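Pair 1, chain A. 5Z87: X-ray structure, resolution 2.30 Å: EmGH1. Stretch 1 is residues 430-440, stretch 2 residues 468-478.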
# COMPACT_ATOMS: atom_id res chain seq x y z
N GLN A 430 -8.07 43.89 4.47
CA GLN A 430 -7.59 45.27 4.44
C GLN A 430 -7.46 45.77 5.87
O GLN A 430 -8.44 45.80 6.62
CB GLN A 430 -8.54 46.16 3.63
CG GLN A 430 -8.21 46.18 2.14
CD GLN A 430 -9.37 46.62 1.28
OE1 GLN A 430 -10.54 46.55 1.70
NE2 GLN A 430 -9.08 47.06 0.06
N SER A 431 -6.23 46.15 6.26
CA SER A 431 -5.97 46.48 7.67
C SER A 431 -6.79 47.69 8.11
O SER A 431 -7.39 47.67 9.20
CB SER A 431 -4.48 46.73 7.90
OG SER A 431 -3.93 47.58 6.91
N SER A 432 -6.85 48.74 7.29
CA SER A 432 -7.62 49.92 7.66
C SER A 432 -9.11 49.63 7.77
O SER A 432 -9.82 50.37 8.46
CB SER A 432 -7.37 51.04 6.64
OG SER A 432 -7.84 50.67 5.36
N ALA A 433 -9.60 48.56 7.15
CA ALA A 433 -11.03 48.24 7.17
C ALA A 433 -11.43 47.28 8.28
O ALA A 433 -12.61 46.94 8.39
CB ALA A 433 -11.44 47.64 5.82
N VAL A 434 -10.49 46.83 9.10
CA VAL A 434 -10.78 45.86 10.15
C VAL A 434 -10.94 46.62 11.46
O VAL A 434 -10.17 47.54 11.75
CB VAL A 434 -9.66 44.81 10.25
CG1 VAL A 434 -9.88 43.88 11.44
CG2 VAL A 434 -9.56 44.00 8.95
N ARG A 435 -11.94 46.23 12.25
CA ARG A 435 -12.11 46.81 13.57
C ARG A 435 -11.79 45.83 14.69
O ARG A 435 -10.96 46.13 15.56
CB ARG A 435 -13.53 47.37 13.75
CG ARG A 435 -13.96 47.47 15.22
CD ARG A 435 -15.27 48.25 15.44
NE ARG A 435 -16.43 47.38 15.63
CZ ARG A 435 -16.59 46.49 16.62
NH1 ARG A 435 -15.66 46.33 17.55
NH2 ARG A 435 -17.69 45.75 16.67
N LYS A 436 -12.42 44.66 14.71
CA LYS A 436 -12.21 43.71 15.81
C LYS A 436 -12.11 42.30 15.24
O LYS A 436 -13.10 41.74 14.76
CB LYS A 436 -13.34 43.79 16.83
CG LYS A 436 -13.02 43.10 18.14
CD LYS A 436 -14.19 43.16 19.10
CE LYS A 436 -13.78 42.76 20.51
NZ LYS A 436 -14.32 41.42 20.91
N MET A 437 -10.91 41.71 15.33
CA MET A 437 -10.63 40.38 14.78
C MET A 437 -10.54 39.36 15.91
O MET A 437 -9.81 39.56 16.88
CB MET A 437 -9.33 40.40 13.98
CG MET A 437 -8.78 39.01 13.69
SD MET A 437 -7.08 39.04 13.11
CE MET A 437 -7.16 39.99 11.61
N LEU A 438 -11.29 38.26 15.77
CA LEU A 438 -11.17 37.12 16.67
C LEU A 438 -10.15 36.14 16.11
O LEU A 438 -10.29 35.67 14.97
CB LEU A 438 -12.52 36.41 16.83
CG LEU A 438 -12.45 35.05 17.53
CD1 LEU A 438 -12.08 35.20 19.00
CD2 LEU A 438 -13.75 34.28 17.38
N VAL A 439 -9.11 35.85 16.89
CA VAL A 439 -8.13 34.82 16.56
C VAL A 439 -8.43 33.62 17.45
O VAL A 439 -8.33 33.72 18.68
CB VAL A 439 -6.69 35.32 16.76
CG1 VAL A 439 -5.68 34.24 16.42
CG2 VAL A 439 -6.45 36.56 15.91
N VAL A 440 -8.81 32.49 16.84
CA VAL A 440 -9.39 31.37 17.57
C VAL A 440 -8.88 30.05 17.01
O VAL A 440 -8.65 29.91 15.80
CB VAL A 440 -10.94 31.43 17.49
CG1 VAL A 440 -11.36 31.70 16.06
CG2 VAL A 440 -11.57 30.14 17.99
N ALA A 468 0.58 41.89 17.16
CA ALA A 468 1.58 42.89 16.80
C ALA A 468 1.18 43.63 15.54
O ALA A 468 1.47 44.83 15.41
CB ALA A 468 2.95 42.25 16.62
N TYR A 469 0.52 42.94 14.60
CA TYR A 469 0.06 43.61 13.39
C TYR A 469 -1.08 44.57 13.70
O TYR A 469 -1.14 45.68 13.15
CB TYR A 469 -0.38 42.57 12.36
CG TYR A 469 -0.44 43.15 10.97
CD1 TYR A 469 -1.56 43.84 10.54
CD2 TYR A 469 0.64 43.02 10.10
CE1 TYR A 469 -1.61 44.38 9.27
CE2 TYR A 469 0.59 43.56 8.82
CZ TYR A 469 -0.54 44.25 8.42
OH TYR A 469 -0.61 44.80 7.17
N ALA A 470 -2.00 44.17 14.58
CA ALA A 470 -3.11 45.04 14.93
C ALA A 470 -2.60 46.34 15.58
O ALA A 470 -3.10 47.43 15.27
CB ALA A 470 -4.07 44.30 15.86
N GLU A 471 -1.59 46.23 16.45
CA GLU A 471 -1.07 47.40 17.15
C GLU A 471 -0.61 48.47 16.17
O GLU A 471 -0.96 49.64 16.31
CB GLU A 471 0.08 46.98 18.07
CG GLU A 471 1.01 48.12 18.46
CD GLU A 471 1.48 48.01 19.90
OE1 GLU A 471 1.92 49.04 20.46
OE2 GLU A 471 1.41 46.90 20.48
N GLN A 472 0.18 48.07 15.17
CA GLN A 472 0.66 48.99 14.16
C GLN A 472 -0.44 49.44 13.20
O GLN A 472 -0.32 50.51 12.59
CB GLN A 472 1.79 48.34 13.36
CG GLN A 472 3.19 48.87 13.68
CD GLN A 472 4.12 48.88 12.45
OE1 GLN A 472 4.38 47.83 11.84
NE2 GLN A 472 4.62 50.06 12.10
N ALA A 473 -1.52 48.66 13.06
CA ALA A 473 -2.52 48.89 12.04
C ALA A 473 -3.78 49.57 12.56
O ALA A 473 -4.56 50.08 11.75
CB ALA A 473 -2.92 47.56 11.39
N GLY A 474 -4.01 49.57 13.86
CA GLY A 474 -5.11 50.32 14.43
C GLY A 474 -6.42 49.57 14.46
O GLY A 474 -7.47 50.12 14.11
N PHE A 475 -6.38 48.31 14.88
CA PHE A 475 -7.60 47.54 15.09
C PHE A 475 -7.37 46.60 16.26
O PHE A 475 -6.25 46.41 16.72
CB PHE A 475 -8.05 46.80 13.83
CG PHE A 475 -7.11 45.71 13.37
CD1 PHE A 475 -7.21 44.43 13.89
CD2 PHE A 475 -6.15 45.96 12.40
CE1 PHE A 475 -6.36 43.42 13.47
CE2 PHE A 475 -5.30 44.96 11.97
CZ PHE A 475 -5.41 43.69 12.51
N GLU A 476 -8.47 46.03 16.75
CA GLU A 476 -8.49 45.22 17.96
C GLU A 476 -8.44 43.74 17.63
O GLU A 476 -8.89 43.30 16.56
CB GLU A 476 -9.74 45.53 18.78
CG GLU A 476 -9.75 44.93 20.16
CD GLU A 476 -11.01 45.29 20.92
OE1 GLU A 476 -11.49 44.45 21.72
OE2 GLU A 476 -11.52 46.42 20.71
N VAL A 477 -7.89 42.96 18.57
CA VAL A 477 -7.80 41.51 18.46
C VAL A 477 -8.30 40.91 19.76
O VAL A 477 -7.88 41.32 20.85
CB VAL A 477 -6.35 41.06 18.18
CG1 VAL A 477 -6.10 39.64 18.70
CG2 VAL A 477 -6.04 41.15 16.70
N GLU A 478 -9.21 39.94 19.66
CA GLU A 478 -9.54 39.09 20.78
C GLU A 478 -9.16 37.65 20.45
O GLU A 478 -9.02 37.28 19.28
CB GLU A 478 -11.02 39.17 21.16
CG GLU A 478 -11.27 38.74 22.61
CD GLU A 478 -12.57 39.29 23.17
OE1 GLU A 478 -12.99 40.39 22.74
OE2 GLU A 478 -13.16 38.62 24.05

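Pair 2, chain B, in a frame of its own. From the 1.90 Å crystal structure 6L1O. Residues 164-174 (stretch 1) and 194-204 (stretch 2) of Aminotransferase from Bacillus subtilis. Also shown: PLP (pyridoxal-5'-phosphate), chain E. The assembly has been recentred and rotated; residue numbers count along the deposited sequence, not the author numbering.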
# COMPACT_ATOMS: atom_id res chain seq x y z
N VAL B 164 -6.17 20.93 -25.62
CA VAL B 164 -5.90 20.27 -24.33
C VAL B 164 -4.53 19.60 -24.22
O VAL B 164 -4.12 19.21 -23.13
CB VAL B 164 -6.98 19.26 -23.94
CG1 VAL B 164 -8.36 19.88 -24.03
CG2 VAL B 164 -6.90 17.98 -24.77
N LEU B 165 -3.84 19.48 -25.35
CA LEU B 165 -2.63 18.68 -25.45
C LEU B 165 -1.47 19.25 -24.65
O LEU B 165 -0.58 18.49 -24.22
CB LEU B 165 -2.24 18.50 -26.92
CG LEU B 165 -3.24 17.66 -27.72
CD1 LEU B 165 -2.74 17.50 -29.15
CD2 LEU B 165 -3.47 16.27 -27.11
N GLU B 166 -1.49 20.56 -24.40
CA GLU B 166 -0.48 21.18 -23.53
C GLU B 166 -0.70 20.86 -22.06
O GLU B 166 0.23 20.52 -21.32
CB GLU B 166 -0.46 22.71 -23.72
CG GLU B 166 0.68 23.22 -24.62
CD GLU B 166 2.07 23.07 -24.02
OE1 GLU B 166 2.22 22.52 -22.89
OE2 GLU B 166 3.04 23.51 -24.67
N LYS B 167 -1.94 20.98 -21.62
CA LYS B 167 -2.29 20.59 -20.26
C LYS B 167 -2.31 19.08 -20.05
O LYS B 167 -2.15 18.63 -18.92
CB LYS B 167 -3.61 21.19 -19.82
CG LYS B 167 -3.52 22.71 -19.61
CD LYS B 167 -2.18 23.09 -18.93
CE LYS B 167 -2.12 24.54 -18.50
NZ LYS B 167 -0.86 25.15 -19.06
N ALA B 168 -2.46 18.33 -21.14
CA ALA B 168 -2.49 16.84 -21.06
C ALA B 168 -1.13 16.27 -20.70
O ALA B 168 -0.20 16.34 -21.45
CB ALA B 168 -3.00 16.25 -22.35
N LYS B 169 -1.03 15.69 -19.51
CA LYS B 169 0.25 15.15 -19.03
C LYS B 169 0.30 13.64 -18.86
O LYS B 169 1.38 13.07 -18.75
CB LYS B 169 0.65 15.83 -17.77
CG LYS B 169 0.87 17.32 -17.91
CD LYS B 169 1.90 17.73 -18.99
CE LYS B 169 3.32 17.25 -18.64
NZ LYS B 169 4.12 16.87 -19.87
N LEU B 170 -0.85 12.99 -18.93
CA LEU B 170 -0.92 11.55 -18.75
C LEU B 170 -2.08 10.98 -19.52
O LEU B 170 -3.15 11.57 -19.57
CB LEU B 170 -1.07 11.23 -17.29
CG LEU B 170 -1.01 9.71 -16.96
CD1 LEU B 170 0.05 9.39 -15.93
CD2 LEU B 170 -2.34 9.25 -16.49
N MET B 171 -1.84 9.83 -20.13
CA MET B 171 -2.86 9.07 -20.77
C MET B 171 -2.88 7.61 -20.25
O MET B 171 -1.86 7.00 -20.14
CB MET B 171 -2.57 9.05 -22.27
CG MET B 171 -3.55 8.14 -23.05
SD MET B 171 -3.32 8.16 -24.83
CE MET B 171 -1.80 7.40 -25.10
N PHE B 172 -4.07 7.08 -20.06
CA PHE B 172 -4.29 5.63 -19.82
C PHE B 172 -4.76 4.89 -21.04
O PHE B 172 -5.67 5.34 -21.75
CB PHE B 172 -5.35 5.44 -18.71
CG PHE B 172 -4.86 5.79 -17.34
CD1 PHE B 172 -3.81 5.08 -16.77
CD2 PHE B 172 -5.49 6.77 -16.60
CE1 PHE B 172 -3.34 5.41 -15.49
CE2 PHE B 172 -5.06 7.07 -15.32
CZ PHE B 172 -4.01 6.39 -14.76
N LEU B 173 -4.19 3.71 -21.27
CA LEU B 173 -4.71 2.79 -22.22
C LEU B 173 -4.77 1.38 -21.56
O LEU B 173 -3.97 1.09 -20.70
CB LEU B 173 -3.82 2.76 -23.47
CG LEU B 173 -3.65 4.08 -24.24
CD1 LEU B 173 -2.52 3.92 -25.25
CD2 LEU B 173 -4.94 4.45 -24.90
N ASN B 174 -5.67 0.53 -22.01
CA ASN B 174 -5.88 -0.76 -21.42
C ASN B 174 -6.26 -1.82 -22.46
O ASN B 174 -7.42 -1.90 -22.84
CB ASN B 174 -6.98 -0.62 -20.36
CG ASN B 174 -7.43 -1.92 -19.77
OD1 ASN B 174 -8.60 -2.14 -19.59
ND2 ASN B 174 -6.49 -2.80 -19.46
N ALA B 194 4.15 7.43 -30.48
CA ALA B 194 4.46 8.56 -31.35
C ALA B 194 3.65 9.80 -30.98
O ALA B 194 4.21 10.89 -30.84
CB ALA B 194 4.21 8.20 -32.81
N PHE B 195 2.35 9.62 -30.76
CA PHE B 195 1.49 10.70 -30.34
C PHE B 195 1.88 11.32 -28.96
O PHE B 195 1.88 12.53 -28.78
CB PHE B 195 0.04 10.20 -30.30
CG PHE B 195 -0.96 11.27 -30.07
CD1 PHE B 195 -1.41 12.05 -31.15
CD2 PHE B 195 -1.47 11.52 -28.78
CE1 PHE B 195 -2.38 13.03 -30.95
CE2 PHE B 195 -2.41 12.52 -28.57
CZ PHE B 195 -2.86 13.28 -29.66
N ALA B 196 2.23 10.46 -28.01
CA ALA B 196 2.58 10.92 -26.66
C ALA B 196 3.92 11.65 -26.68
O ALA B 196 4.10 12.65 -26.00
CB ALA B 196 2.61 9.73 -25.72
N LYS B 197 4.84 11.15 -27.49
CA LYS B 197 6.15 11.77 -27.71
C LYS B 197 6.01 13.19 -28.29
O LYS B 197 6.73 14.09 -27.88
CB LYS B 197 6.99 10.91 -28.63
CG LYS B 197 8.47 11.21 -28.65
CD LYS B 197 9.16 10.27 -29.63
CE LYS B 197 10.68 10.25 -29.48
NZ LYS B 197 11.40 11.42 -30.05
N GLU B 198 5.07 13.37 -29.21
CA GLU B 198 4.85 14.67 -29.84
C GLU B 198 4.25 15.69 -28.90
O GLU B 198 4.56 16.88 -28.95
CB GLU B 198 3.97 14.50 -31.06
CG GLU B 198 3.56 15.83 -31.69
CD GLU B 198 3.15 15.72 -33.14
OE1 GLU B 198 3.09 14.58 -33.65
OE2 GLU B 198 2.91 16.80 -33.76
N HIS B 199 3.35 15.25 -28.04
CA HIS B 199 2.61 16.20 -27.21
C HIS B 199 2.98 16.13 -25.72
O HIS B 199 2.25 16.65 -24.88
CB HIS B 199 1.15 16.00 -27.45
CG HIS B 199 0.77 16.13 -28.89
ND1 HIS B 199 0.65 17.35 -29.52
CD2 HIS B 199 0.51 15.19 -29.83
CE1 HIS B 199 0.32 17.16 -30.78
NE2 HIS B 199 0.22 15.86 -31.00
N ASN B 200 4.12 15.49 -25.45
CA ASN B 200 4.69 15.36 -24.11
C ASN B 200 3.70 14.84 -23.11
O ASN B 200 3.40 15.50 -22.14
CB ASN B 200 5.24 16.69 -23.64
CG ASN B 200 6.24 17.23 -24.60
OD1 ASN B 200 7.34 16.68 -24.73
ND2 ASN B 200 5.88 18.30 -25.30
N ILE B 201 3.18 13.66 -23.40
CA ILE B 201 2.19 13.00 -22.53
C ILE B 201 2.83 11.71 -22.00
O ILE B 201 3.39 10.95 -22.76
CB ILE B 201 0.92 12.68 -23.32
CG1 ILE B 201 0.43 13.95 -24.05
CG2 ILE B 201 -0.19 12.14 -22.37
CD1 ILE B 201 -0.79 13.79 -24.93
N HIS B 202 2.77 11.51 -20.69
CA HIS B 202 3.19 10.26 -20.09
C HIS B 202 2.12 9.19 -20.32
O HIS B 202 0.94 9.38 -20.00
CB HIS B 202 3.42 10.43 -18.60
CG HIS B 202 4.48 11.43 -18.25
ND1 HIS B 202 4.18 12.65 -17.68
CD2 HIS B 202 5.82 11.39 -18.38
CE1 HIS B 202 5.30 13.32 -17.48
NE2 HIS B 202 6.31 12.56 -17.86
N LEU B 203 2.55 8.05 -20.83
CA LEU B 203 1.64 6.98 -21.24
C LEU B 203 1.72 5.77 -20.28
O LEU B 203 2.75 5.19 -20.16
CB LEU B 203 1.99 6.55 -22.65
CG LEU B 203 0.91 5.88 -23.51
CD1 LEU B 203 1.41 5.70 -24.94
CD2 LEU B 203 0.45 4.55 -22.92
N ILE B 204 0.61 5.42 -19.63
CA ILE B 204 0.57 4.27 -18.77
C ILE B 204 -0.31 3.23 -19.43
O ILE B 204 -1.51 3.47 -19.63
CB ILE B 204 0.04 4.58 -17.34
CG1 ILE B 204 0.97 5.58 -16.59
CG2 ILE B 204 -0.12 3.31 -16.48
CD1 ILE B 204 2.45 5.21 -16.59
N1 PLP E . -6.67 -2.90 -14.46
C2 PLP E . -7.85 -3.38 -14.90
C2A PLP E . -8.56 -2.77 -16.07
C3 PLP E . -8.51 -4.44 -14.17
O3 PLP E . -9.71 -4.94 -14.51
C4 PLP E . -7.79 -4.99 -13.08
C4A PLP E . -8.65 -5.81 -12.15
C5 PLP E . -6.51 -4.43 -12.68
C6 PLP E . -5.98 -3.40 -13.44
C5A PLP E . -5.67 -5.02 -11.58
O4P PLP E . -6.19 -4.96 -10.33
P PLP E . -5.24 -5.35 -9.05
O1P PLP E . -5.34 -4.17 -8.15
O2P PLP E . -3.84 -5.72 -9.49
O3P PLP E . -5.91 -6.57 -8.47

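Pairs 1 and 2 share a compact arrangement in which a turn leads into a strand, and a helix, after a residue of positive phi, returns as a second strand parallel to the first. The 14 central residues superpose with an RMSD of 0.8 Å, and the strands cross at -28° in pair 1 and -19° in pair 2. The bridges correspond one to one: A:Lys436–A:Glu476, A:Met437–A:Val477 and A:Leu438–A:Glu478 match B:Leu170–B:His202, B:Met171–B:Leu203 and B:Phe172–B:Ile204. The same four backbone hydrogen bonds join the strands, from A:Glu476 N to A:Arg435 O (2.8 Å) through A:Val439 N to A:Glu478 O (2.8 Å), and from B:His202 N to B:Lys169 O (2.9 Å) through B:Leu173 N to B:Ile204 O (3.2 Å).

The helix exit is occupied by A:Gly474 and B:Asn200. At the backbone angles of A:Gly474, a CB would be jammed against the preceding carbonyl oxygen, whereas B:Asn200, at phi 51°, accommodates a side chain. Its carbonyl also accepts a hydrogen bond from the folded B:Lys169 side chain (NZ to B:Asn200 O, 2.7 Å); the matching A:Arg435 extends without such a bond.

Near the turn, A:Ser431 meets small and aromatic neighbours, its CB 3.9 Å from A:Ala473 CB and 4.0 Å from A:Tyr469 CE1, at the ring edge. B:Leu165 is larger and reaches further: its CD1 lies over the face of the B:His199 ring, 3.4 Å from B:His199 ND1, while its CD2 is 4.0 Å from B:Phe195 CZ.

At the next inward position the side-chain centres of A:Phe475 and B:Ile201 fall within 0.3 Å. A:Val434 CG1 sits over the phenyl face, 3.7 Å from A:Phe475 CD1; in pair 2 the smaller B:Ala168 CB approaches B:Ile201 CD1 at 4.2 Å. Both methionines add to this cluster and cover the strand residue opposite: A:Met437 CE is 4.0 Å from A:Phe475 CE1, and B:Met171 CE is 3.5 Å from B:Leu203 CG. A:Val439 and B:Leu173 extend the same face, the latter closer (CD1 to B:Leu203 CD2, 3.8 Å).

The other face differs most in chemistry. The extended A:Lys436 forms a very short salt bridge to A:Glu478 (NZ to OE1, 2.5 Å). The matching B:Leu170 and B:Ile204 instead pack through CD1 and CG1 at 4.0 Å, and B:Phe172 CD1 adds a contact to B:Ile204 CB at 3.9 Å. An ion pair in one sheet is thus replaced by apolar packing in the other.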